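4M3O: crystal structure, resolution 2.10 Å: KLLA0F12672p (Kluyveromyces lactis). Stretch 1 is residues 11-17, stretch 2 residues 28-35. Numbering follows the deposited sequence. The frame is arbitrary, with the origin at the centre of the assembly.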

# COMPACT_ATOMS: atom_id res chain seq x y z
N VAL A 11 2.75 -11.94 -9.17
CA VAL A 11 4.10 -11.84 -8.51
C VAL A 11 4.04 -11.95 -6.99
O VAL A 11 5.09 -12.04 -6.34
N VAL A 12 2.85 -11.90 -6.39
CA VAL A 12 2.74 -12.00 -4.95
C VAL A 12 1.90 -13.20 -4.55
O VAL A 12 2.30 -14.01 -3.72
N LEU A 13 0.71 -13.31 -5.10
CA LEU A 13 -0.21 -14.32 -4.58
C LEU A 13 -0.17 -15.70 -5.26
O LEU A 13 -0.78 -16.67 -4.75
N LYS A 14 0.53 -15.79 -6.40
CA LYS A 14 0.42 -16.97 -7.28
C LYS A 14 0.62 -18.30 -6.50
O LYS A 14 -0.20 -19.20 -6.58
N PRO A 15 1.62 -18.38 -5.63
CA PRO A 15 1.84 -19.67 -4.96
C PRO A 15 0.71 -20.15 -4.10
O PRO A 15 0.71 -21.33 -3.72
N TYR A 16 -0.19 -19.24 -3.70
CA TYR A 16 -1.10 -19.50 -2.59
C TYR A 16 -2.52 -19.66 -3.10
O TYR A 16 -3.41 -19.90 -2.29
N THR A 17 -2.73 -19.55 -4.42
CA THR A 17 -4.08 -19.62 -4.99
C THR A 17 -4.84 -20.88 -4.61
O THR A 17 -6.06 -20.80 -4.48
N GLU A 28 3.32 -13.51 6.24
CA GLU A 28 4.43 -12.54 6.27
C GLU A 28 5.11 -12.42 4.90
O GLU A 28 5.60 -11.34 4.54
N THR A 29 5.24 -13.54 4.20
CA THR A 29 5.95 -13.53 2.90
C THR A 29 5.11 -12.68 1.90
O THR A 29 5.66 -11.95 1.08
N ILE A 30 3.79 -12.79 1.98
CA ILE A 30 2.88 -11.98 1.11
C ILE A 30 3.09 -10.47 1.35
O ILE A 30 3.36 -9.70 0.41
N SER A 31 3.03 -10.07 2.61
CA SER A 31 3.20 -8.64 2.96
C SER A 31 4.54 -8.17 2.48
O SER A 31 4.60 -7.16 1.86
N ILE A 32 5.60 -8.95 2.70
CA ILE A 32 6.93 -8.50 2.27
C ILE A 32 7.02 -8.35 0.77
O ILE A 32 7.63 -7.40 0.27
N ASN A 33 6.45 -9.29 0.04
CA ASN A 33 6.57 -9.24 -1.41
C ASN A 33 5.70 -8.09 -1.94
O ASN A 33 6.07 -7.38 -2.87
N LEU A 34 4.56 -7.88 -1.31
CA LEU A 34 3.69 -6.77 -1.73
C LEU A 34 4.36 -5.38 -1.48
O LEU A 34 4.46 -4.55 -2.36
N ILE A 35 4.85 -5.17 -0.28
CA ILE A 35 5.57 -3.94 0.04
C ILE A 35 6.75 -3.70 -0.88
O ILE A 35 6.90 -2.59 -1.45

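What sets this contact apart is that its closest approach is not between two side chains: a methyl group of one stretch rests on the backbone of the other, with Val12 CG1 3.7 Å from the carbonyl oxygen Ile30 O. No hydrogen bond joins the two stretches, and none is needed at that oxygen, because Ile30 O already accepts one from Leu34 N at 2.8 Å within its own helix. The example illustrates a general principle: a short, β-branched residue can lie close against a helix whose backbone polar groups are satisfied internally, so that the helix offers its main chain as well as its side chains as a packing surface.

Val12 points toward the helix of residues 28-35 and is buried. Its chi1 is t, and both methyls lie against Asn33 and Leu34, with CG1 also reaching Ile30. Val12 CG1 packs against Ile30 CG2 at 3.9 Å and more loosely against Leu34 CB at 4.4 Å, and Val12 CG2 lies 4.0 Å from Leu34 N and 4.2 Å from Asn33 CB. Val12 CA and Asn33 CA are 5.9 Å apart, the nearest alpha-carbon pair across the contact.

Ile30 is the counterpart on the helix. Its CA-to-CB bond runs sideways, yet with chi1 m and chi2 t the end of the side chain comes nearer to the first stretch, and the side chain as a whole meets three of its residues. Besides Val12, Ile30 CG2 receives Leu13 CD2 at 4.1 Å; Leu13, in the m,t rotamer, likewise starts sideways and brings its end inward. On another branch, Ile30 CG1 sits 4.0 Å from Tyr16 CE1, approaching the ring obliquely.

Tyr16 points toward the helix with chi1 m. The 3-10 segment that carries it is tied back by the hydrogen bond from Tyr16 N to Leu13 O, 2.8 Å long. The ring reaches across the helix far enough for Tyr16 OH to come within 4.0 Å of Thr29 CG2, a van der Waals contact with a methyl group. Thr29, with chi1 m, also points toward the first stretch, but its OG1 finds its hydrogen-bond partner elsewhere in the structure.

Asn33, chi1 m, points inward too, although its contact with Val12 is made without any hydrogen bond across the interface. The CA-to-CB bond of Leu34 runs sideways; the residue, in the t,p rotamer, is buried beside Val12. Ser31 points away and makes no contact. About 317 Å² is buried in all, summed over both sides, and the contact is held by apolar packing.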

# COMPACT_ATOMS: atom_id res chain seq x y z
CB VAL A 11 4.84 -10.51 -8.88
CG1 VAL A 11 6.15 -10.32 -8.10
CG2 VAL A 11 5.16 -10.47 -10.34
CB VAL A 12 2.14 -10.71 -4.33
CG1 VAL A 12 2.00 -10.86 -2.82
CG2 VAL A 12 3.01 -9.49 -4.64
CB LEU A 13 -1.61 -13.79 -4.68
CG LEU A 13 -1.95 -12.61 -3.76
CD1 LEU A 13 -3.34 -12.14 -4.14
CD2 LEU A 13 -1.95 -12.96 -2.26
CB LYS A 14 1.34 -16.79 -8.48
CG LYS A 14 1.59 -18.02 -9.33
CD LYS A 14 2.46 -17.65 -10.52
CE LYS A 14 2.52 -18.80 -11.51
NZ LYS A 14 2.60 -18.30 -12.91
CB PRO A 15 3.00 -19.38 -4.01
CG PRO A 15 3.73 -18.26 -4.63
CD PRO A 15 2.66 -17.40 -5.28
CB TYR A 16 -0.96 -18.37 -1.54
CG TYR A 16 0.48 -18.22 -1.08
CD1 TYR A 16 1.29 -17.13 -1.48
CD2 TYR A 16 1.08 -19.22 -0.33
CE1 TYR A 16 2.64 -17.03 -1.07
CE2 TYR A 16 2.42 -19.13 0.09
CZ TYR A 16 3.20 -18.03 -0.28
OH TYR A 16 4.52 -18.03 0.13
CB THR A 17 -4.15 -19.51 -6.54
OG1 THR A 17 -3.36 -20.54 -7.16
CG2 THR A 17 -3.66 -18.14 -7.02
CB GLU A 28 5.46 -12.94 7.34
CG GLU A 28 4.92 -12.87 8.76
CD GLU A 28 5.88 -13.51 9.82
OE1 GLU A 28 6.88 -14.18 9.44
OE2 GLU A 28 5.61 -13.35 11.05
CB THR A 29 6.19 -14.97 2.37
OG1 THR A 29 6.90 -15.74 3.34
CG2 THR A 29 6.97 -15.02 1.00
CB ILE A 30 1.37 -12.37 1.34
CG1 ILE A 30 1.10 -13.80 0.80
CG2 ILE A 30 0.42 -11.40 0.67
CD1 ILE A 30 -0.24 -14.41 1.22
CB SER A 31 3.14 -8.39 4.45
OG SER A 31 2.12 -9.17 4.94
CB ILE A 32 8.04 -9.45 2.75
CG1 ILE A 32 8.32 -9.20 4.23
CG2 ILE A 32 9.33 -9.29 1.94
CD1 ILE A 32 9.24 -10.24 4.82
CB ASN A 33 6.19 -10.58 -2.07
CG ASN A 33 7.24 -11.66 -1.83
OD1 ASN A 33 6.92 -12.85 -1.78
ND2 ASN A 33 8.49 -11.25 -1.63
CB LEU A 34 2.32 -6.89 -1.04
CG LEU A 34 1.35 -5.75 -1.34
CD1 LEU A 34 1.02 -5.71 -2.82
CD2 LEU A 34 0.07 -5.88 -0.55
CB ILE A 35 5.95 -3.93 1.54
CG1 ILE A 35 4.68 -3.62 2.37
CG2 ILE A 35 7.01 -2.90 1.82
CD1 ILE A 35 4.59 -4.30 3.72